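Local coordinates for MutT/nudix family protein (Streptococcus pneumoniae, PDB 4HFQ) that hydrolyses UDP-linked precursors of peptidoglycan biosynthesis as a Nudix-family UDP-X diphosphatase, at the interface of chains A and B. Numbering follows the deposited sequence. Chains: chain A/B, MutT/nudix family protein.

Contact 1: the interface of chains A and B. Residues chain A 50, 54, 57-58, 140; chain B 59, 61-62.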
# COMPACT_ATOMS: atom_id res chain seq x y z
N LEU A 50 -8.63 -7.39 -22.05
CA LEU A 50 -8.76 -5.93 -21.94
C LEU A 50 -8.65 -5.28 -23.33
O LEU A 50 -7.84 -5.72 -24.15
CB LEU A 50 -7.69 -5.37 -21.01
CG LEU A 50 -7.72 -5.75 -19.53
CD1 LEU A 50 -6.49 -5.18 -18.82
CD2 LEU A 50 -9.02 -5.29 -18.88
N GLU A 54 -8.04 0.06 -21.99
CA GLU A 54 -7.90 -0.55 -20.67
C GLU A 54 -6.48 -1.05 -20.42
O GLU A 54 -5.95 -0.89 -19.32
CB GLU A 54 -8.90 -1.69 -20.50
CG GLU A 54 -10.35 -1.23 -20.45
CD GLU A 54 -11.33 -2.36 -20.57
OE1 GLU A 54 -11.09 -3.28 -21.38
OE2 GLU A 54 -12.36 -2.33 -19.87
N GLU A 57 -4.37 1.78 -19.66
CA GLU A 57 -4.69 2.25 -18.30
C GLU A 57 -3.92 1.45 -17.23
O GLU A 57 -3.45 2.03 -16.25
CB GLU A 57 -6.21 2.24 -18.04
CG GLU A 57 -6.94 3.39 -18.73
CD GLU A 57 -8.43 3.43 -18.45
OE1 GLU A 57 -9.00 2.44 -17.94
OE2 GLU A 57 -9.04 4.48 -18.76
N VAL A 58 -3.78 0.14 -17.43
CA VAL A 58 -2.98 -0.68 -16.52
C VAL A 58 -1.50 -0.32 -16.60
O VAL A 58 -0.81 -0.23 -15.58
CB VAL A 58 -3.19 -2.21 -16.76
CG1 VAL A 58 -2.19 -3.04 -15.96
CG2 VAL A 58 -4.60 -2.62 -16.39
N SER A 140 -5.85 -4.70 -10.40
CA SER A 140 -4.57 -4.40 -11.04
C SER A 140 -3.64 -3.61 -10.12
O SER A 140 -2.43 -3.90 -10.07
CB SER A 140 -4.77 -3.68 -12.37
OG SER A 140 -5.50 -2.49 -12.22
N LEU B 59 -8.24 -7.92 -13.12
CA LEU B 59 -7.44 -6.70 -13.26
C LEU B 59 -8.25 -5.44 -13.05
O LEU B 59 -7.75 -4.44 -12.55
CB LEU B 59 -6.76 -6.66 -14.63
CG LEU B 59 -5.54 -7.58 -14.75
CD1 LEU B 59 -5.15 -7.68 -16.21
CD2 LEU B 59 -4.35 -7.13 -13.93
N PRO B 61 -10.66 -2.52 -11.59
CA PRO B 61 -10.56 -1.41 -12.53
C PRO B 61 -9.12 -1.18 -12.98
O PRO B 61 -8.15 -1.36 -12.20
CB PRO B 61 -11.09 -0.22 -11.73
CG PRO B 61 -10.69 -0.54 -10.33
CD PRO B 61 -10.93 -2.02 -10.21
N THR B 62 -8.99 -0.75 -14.22
CA THR B 62 -7.71 -0.49 -14.85
C THR B 62 -7.21 0.95 -14.62
O THR B 62 -6.00 1.18 -14.57
CB THR B 62 -7.76 -0.82 -16.35
OG1 THR B 62 -8.84 -0.11 -16.96
CG2 THR B 62 -7.99 -2.33 -16.51
O HOH W 1 -4.18 -0.22 -13.13
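The short helix 52-59 serves twice in this patch: in chain A its flank receives B:Thr62, and in chain B its last residue, B:Leu59, meets A:Ser140 in the loop before strand 143-153. The principle illustrated is that a small, branched residue can dock by both arms at once. The hydroxyl arm of B:Thr62, OG1, donates to the carboxylate oxygen OE1 of A:Glu57 over 2.7 Å, and OE1 accepts with its anti lone pair, the one directed away from the other oxygen. The methyl arm, CG2, presses against A:Val58 CG2 at 3.4 Å, a tight fit, and faces the tip of A:Leu50, whose CD2 lies 3.9 Å from it. With chi1 at 55°, OG1 stands between the backbone N and carbonyl carbon, which sends the two arms to these separate partners.

A:Ser140 binds the end of the partner helix. Its backbone N donates to B:Leu59 O at 2.9 Å, and its hydroxyl OG donates to B:Pro61 O, also at 2.9 Å, from 26° off the carbonyl plane. Water 1 joins the same hydroxyl to the backbone O of B:Thr62. B:Leu59 spreads its methyls, CD2 to A:Ser140 CB and CD1 across the tip of A:Leu50. Together these bonds appear to fasten the turn around the cis-linked B:Pro61 to both helical and Nudix parts of the other subunit.

Contact 2: the interface of chains A and B. Residues chain A 63, 65, 67; chain B 69-70, 99-100.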
# COMPACT_ATOMS: atom_id res chain seq x y z
N SER A 63 3.30 6.69 -11.05
CA SER A 63 4.26 7.37 -10.18
C SER A 63 5.67 6.88 -10.51
O SER A 63 5.83 5.77 -11.00
CB SER A 63 3.94 7.06 -8.70
OG SER A 63 4.92 7.53 -7.77
N TYR A 65 7.55 6.24 -8.03
CA TYR A 65 7.77 5.37 -6.86
C TYR A 65 6.61 4.41 -6.75
O TYR A 65 5.48 4.84 -6.51
CB TYR A 65 7.94 6.22 -5.60
CG TYR A 65 9.07 7.18 -5.79
CD1 TYR A 65 10.38 6.80 -5.54
CD2 TYR A 65 8.84 8.45 -6.33
CE1 TYR A 65 11.45 7.66 -5.77
CE2 TYR A 65 9.90 9.33 -6.57
CZ TYR A 65 11.20 8.93 -6.29
OH TYR A 65 12.24 9.80 -6.53
N THR A 67 4.47 2.10 -4.97
CA THR A 67 4.01 1.70 -3.64
C THR A 67 2.53 1.34 -3.76
O THR A 67 1.86 1.73 -4.70
CB THR A 67 4.18 2.81 -2.54
OG1 THR A 67 3.15 3.79 -2.64
CG2 THR A 67 5.56 3.49 -2.62
N LEU B 69 2.40 8.62 -1.30
CA LEU B 69 3.23 7.43 -1.30
C LEU B 69 3.25 6.74 0.07
O LEU B 69 3.25 7.39 1.11
CB LEU B 69 4.65 7.82 -1.68
CG LEU B 69 4.87 8.54 -3.01
CD1 LEU B 69 6.33 8.90 -3.15
CD2 LEU B 69 4.40 7.66 -4.15
N MET B 70 3.33 5.44 0.08
CA MET B 70 3.35 4.71 1.36
C MET B 70 4.76 4.66 1.93
O MET B 70 5.70 4.23 1.27
CB MET B 70 2.86 3.29 1.11
CG MET B 70 2.79 2.45 2.38
SD MET B 70 2.13 0.83 1.92
CE MET B 70 1.94 0.01 3.50
N PHE B 99 9.99 2.85 2.04
CA PHE B 99 8.81 2.73 1.18
C PHE B 99 8.07 1.45 1.40
O PHE B 99 8.67 0.38 1.51
CB PHE B 99 9.23 2.69 -0.29
CG PHE B 99 9.57 4.02 -0.85
CD1 PHE B 99 8.57 4.95 -1.11
CD2 PHE B 99 10.89 4.34 -1.16
CE1 PHE B 99 8.88 6.19 -1.65
CE2 PHE B 99 11.21 5.58 -1.70
CZ PHE B 99 10.20 6.50 -1.94
N GLY B 100 6.74 1.54 1.40
CA GLY B 100 5.93 0.34 1.28
C GLY B 100 6.07 -0.22 -0.14
O GLY B 100 6.00 0.55 -1.11
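A:Thr67 and B:Leu69, with A:Tyr65 close behind, account for much of the surface buried where the loop between helix 52-59 and strand 69-75 of chain A lies against the start of strand 69-75 in chain B. They show how a thin seam can combine a directed bond with apolar groups. The hydroxyl of A:Thr67, OG1, accepts from the backbone N of B:Met70 at 3.2 Å, long but nearly straight, with 171° at the hydrogen. Its methyl, CG2, turns the other way, towards B:Phe99 CD1 at 3.7 Å, while CB faces the carbonyl oxygen of B:Gly100. The side chain is thus set between strand 69-75 and the end of strand 97-99.

B:Leu69 divides its branches between two neighbours. CD1 lies against A:Tyr65, 4.0 Å from CB and also near ring atom CD2; CD2 points to A:Ser63 OG. The tyrosine ring is turned nearly parallel to that of B:Phe99, but the two are so far slipped that B:Phe99 CZ passes just outside the ring edge at A:Tyr65 CD1, 3.6 Å away, and not over the face. The chi1 of -57° in A:Tyr65 carries the ring away from its own carbonyl carbon and into this offset meeting.

A:Ser63, besides touching B:Leu69, appears to steady the tyrosine backbone. With OG anti to its own backbone N (chi1 173°), the hydroxyl reaches forward along the chain, A:Ser63 OG donating to A:Tyr65 O at 3.0 Å and accepting from A:Tyr65 N at 3.0 Å.

Contact 1 and contact 2 lie about 19 Å apart, measured between the centres of their C-alpha atoms, and share no residue. They are nevertheless related through sequence: contact 1 uses positions 59, 61 and 62 of chain B, and contact 2 uses 63, 65 and 67, the continuation of that stretch, in chain A. Because the interface is two-fold symmetric, each chain presents successive parts of it to its partner, first to helix 52-59 and the loop holding Ser140, then to strands 69-75 and 97-99. The deposited pair of chains therefore looks intertwined, which suggests a stable dimer, although the structure alone does not show the state in solution.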